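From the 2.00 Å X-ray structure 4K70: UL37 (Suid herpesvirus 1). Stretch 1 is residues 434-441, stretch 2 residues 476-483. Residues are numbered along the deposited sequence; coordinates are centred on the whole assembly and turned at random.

Stretch 1 434-441: RPPTEHVG
Stretch 2 (476-483) RAQSRWGL

No hydrogen bond crosses between these two stretches of UL37; apolar packing around the indole of W481 holds them together, and its most distinctive element is a CH-pi contact in which V440 CG2 sits over one ring face, 4.0 Å from the centroid of the five-membered ring of W481 and 22° off the ring normal. Stretch 1 runs as loop or turn from R434 through two consecutive prolines, P435 (phi/psi -69/138) and P436 (-76/70), both with C-gamma endo pucker, and is helical by H439, V440 and G441. The turn is tightened by a weak bond from T437 N to P435 O (2.8 Å), then by H439 N to P436 O and V440 N to T437 O, both 3.0 Å. Stretch 2 is the last part of a helix, R476 to W481, with R480 N to R476 O and W481 N to A477 O each 3.0 Å. G482 then leaves helical geometry at phi/psi 73/26, a positive phi that favours glycine, while its N still reaches Q478 O at 3.0 Å and L483 N bonds A477 O at 3.1 Å. This turn leaves L483 with its CA-to-CB bond toward stretch 1.

The register is antiparallel: the CA atoms of T437 and W481 lie 7.4 Å apart, and those of V440 and A477 7.1 Å. W481 (chi1 -56°, m; chi2 99°) lays its broad indole along stretch 1, so that one side chain meets three residues. P435 CB approaches W481 CZ3 at 3.9 Å and T437 CG2 approaches W481 CE3 at 3.4 Å, both obliquely to the ring. T437, chi1 48° (p), thus offers its methyl to the six-membered ring, while its OG1 lies 4.1 Å from L483 CD2. V440 (chi1 -180°, t) divides its methyls: CG2 covers the pyrrole part, 3.9 Å from W481 CD1, and CG1 lies 4.3 Å from A477 CB. A477, its CA-to-CB bond sideways to stretch 1, adds a small methyl contact beside the nearest CA pair of the two helices. L483 (chi1 -45°, m; chi2 177°, t) brings CD1 to 4.2 Å from V440 CB and 4.0 Å from T437 O.

Together the stretches bury 266 Å², mostly on W481, V440, T437 and L483. The indole needs no polar partner across the contact, since W481 NE1 is hydrogen-bonded elsewhere in the structure. P436 and E438 point their CA-to-CB bonds away from stretch 2, leaving P435, T437 and V440 to form the apolar surface.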

# COMPACT_ATOMS: atom_id res chain seq x y z
N ARG A 434 2.94 2.92 -9.88
CA ARG A 434 2.24 3.37 -11.10
C ARG A 434 1.11 4.37 -10.79
O ARG A 434 -0.03 4.18 -11.21
CB ARG A 434 1.69 2.17 -11.87
CG ARG A 434 2.80 1.28 -12.46
CD ARG A 434 2.38 -0.19 -12.65
NE ARG A 434 3.53 -1.03 -13.00
CZ ARG A 434 3.51 -2.36 -13.14
NH1 ARG A 434 2.38 -3.05 -12.99
NH2 ARG A 434 4.63 -3.01 -13.44
N PRO A 435 1.43 5.45 -10.05
CA PRO A 435 0.39 6.42 -9.68
C PRO A 435 -0.07 7.17 -10.92
O PRO A 435 0.76 7.56 -11.73
CB PRO A 435 1.14 7.40 -8.78
CG PRO A 435 2.54 7.38 -9.34
CD PRO A 435 2.78 5.93 -9.68
N PRO A 436 -1.38 7.39 -11.05
CA PRO A 436 -1.90 8.16 -12.19
C PRO A 436 -1.66 9.65 -11.99
O PRO A 436 -2.62 10.39 -11.77
CB PRO A 436 -3.40 7.89 -12.13
CG PRO A 436 -3.68 7.64 -10.67
CD PRO A 436 -2.46 6.87 -10.19
N THR A 437 -0.40 10.08 -12.06
CA THR A 437 -0.05 11.46 -11.75
C THR A 437 -0.57 12.44 -12.79
O THR A 437 -0.49 13.66 -12.61
CB THR A 437 1.47 11.64 -11.62
OG1 THR A 437 2.11 11.04 -12.75
CG2 THR A 437 1.99 11.00 -10.34
N GLU A 438 -1.08 11.92 -13.90
CA GLU A 438 -1.71 12.80 -14.87
C GLU A 438 -2.92 13.51 -14.24
O GLU A 438 -3.36 14.55 -14.74
CB GLU A 438 -2.12 12.01 -16.12
CG GLU A 438 -3.10 10.86 -15.88
CD GLU A 438 -2.41 9.54 -15.54
OE1 GLU A 438 -1.20 9.55 -15.21
OE2 GLU A 438 -3.08 8.49 -15.61
N HIS A 439 -3.44 12.97 -13.14
CA HIS A 439 -4.55 13.59 -12.41
C HIS A 439 -4.14 14.95 -11.85
O HIS A 439 -4.97 15.84 -11.68
CB HIS A 439 -4.99 12.72 -11.23
CG HIS A 439 -5.73 11.48 -11.64
ND1 HIS A 439 -6.18 11.26 -12.92
CD2 HIS A 439 -6.12 10.41 -10.91
CE1 HIS A 439 -6.80 10.10 -12.97
NE2 HIS A 439 -6.79 9.56 -11.76
N VAL A 440 -2.86 15.08 -11.51
CA VAL A 440 -2.39 16.31 -10.92
C VAL A 440 -2.55 17.41 -11.96
O VAL A 440 -3.09 18.47 -11.67
CB VAL A 440 -0.92 16.19 -10.46
CG1 VAL A 440 -0.44 17.49 -9.84
CG2 VAL A 440 -0.79 15.04 -9.46
N GLY A 441 -2.14 17.12 -13.19
CA GLY A 441 -2.32 18.04 -14.30
C GLY A 441 -3.77 18.36 -14.59
O GLY A 441 -4.12 19.51 -14.80
N ARG A 476 3.76 21.94 -5.43
CA ARG A 476 3.20 20.66 -5.01
C ARG A 476 3.53 19.53 -5.99
O ARG A 476 3.91 18.44 -5.57
CB ARG A 476 1.69 20.77 -4.77
CG ARG A 476 1.36 21.46 -3.44
CD ARG A 476 -0.12 21.39 -3.08
NE ARG A 476 -0.58 20.03 -2.79
CZ ARG A 476 -0.71 19.53 -1.57
NH1 ARG A 476 -0.39 20.26 -0.52
NH2 ARG A 476 -1.16 18.28 -1.40
N ALA A 477 3.41 19.81 -7.28
CA ALA A 477 3.71 18.82 -8.32
C ALA A 477 5.16 18.33 -8.29
O ALA A 477 5.42 17.13 -8.42
CB ALA A 477 3.38 19.39 -9.70
N GLN A 478 6.09 19.26 -8.12
CA GLN A 478 7.52 18.94 -8.10
C GLN A 478 7.91 18.31 -6.76
O GLN A 478 8.49 17.23 -6.72
CB GLN A 478 8.36 20.20 -8.35
CG GLN A 478 9.83 20.08 -7.93
CD GLN A 478 10.10 20.66 -6.55
OE1 GLN A 478 9.52 21.68 -6.16
NE2 GLN A 478 10.99 20.01 -5.79
N SER A 479 7.56 19.01 -5.69
CA SER A 479 7.93 18.60 -4.34
C SER A 479 7.33 17.26 -3.91
O SER A 479 7.87 16.60 -3.03
CB SER A 479 7.53 19.70 -3.35
OG SER A 479 7.59 19.22 -2.03
N ARG A 480 6.22 16.87 -4.53
CA ARG A 480 5.53 15.64 -4.14
C ARG A 480 5.69 14.52 -5.16
O ARG A 480 5.97 13.38 -4.81
CB ARG A 480 4.04 15.90 -3.90
CG ARG A 480 3.70 16.46 -2.53
CD ARG A 480 2.43 17.33 -2.57
NE ARG A 480 1.20 16.57 -2.80
CZ ARG A 480 0.63 15.80 -1.88
NH1 ARG A 480 1.19 15.68 -0.69
NH2 ARG A 480 -0.50 15.16 -2.14
N TRP A 481 5.53 14.86 -6.43
CA TRP A 481 5.48 13.84 -7.46
C TRP A 481 6.67 13.86 -8.43
O TRP A 481 6.79 12.98 -9.27
CB TRP A 481 4.19 13.99 -8.25
CG TRP A 481 2.95 13.95 -7.41
CD1 TRP A 481 2.22 15.02 -6.97
CD2 TRP A 481 2.29 12.78 -6.93
NE1 TRP A 481 1.14 14.58 -6.25
CE2 TRP A 481 1.16 13.21 -6.20
CE3 TRP A 481 2.54 11.41 -7.04
CZ2 TRP A 481 0.28 12.32 -5.60
CZ3 TRP A 481 1.66 10.53 -6.44
CH2 TRP A 481 0.55 10.98 -5.73
N GLY A 482 7.52 14.88 -8.31
CA GLY A 482 8.67 15.01 -9.18
C GLY A 482 8.33 15.42 -10.61
O GLY A 482 9.08 15.12 -11.53
N LEU A 483 7.20 16.09 -10.78
CA LEU A 483 6.77 16.55 -12.10
C LEU A 483 7.28 17.96 -12.37
O LEU A 483 7.08 18.86 -11.55
CB LEU A 483 5.25 16.52 -12.23
CG LEU A 483 4.47 15.30 -11.74
CD1 LEU A 483 2.96 15.53 -11.90
CD2 LEU A 483 4.90 14.03 -12.46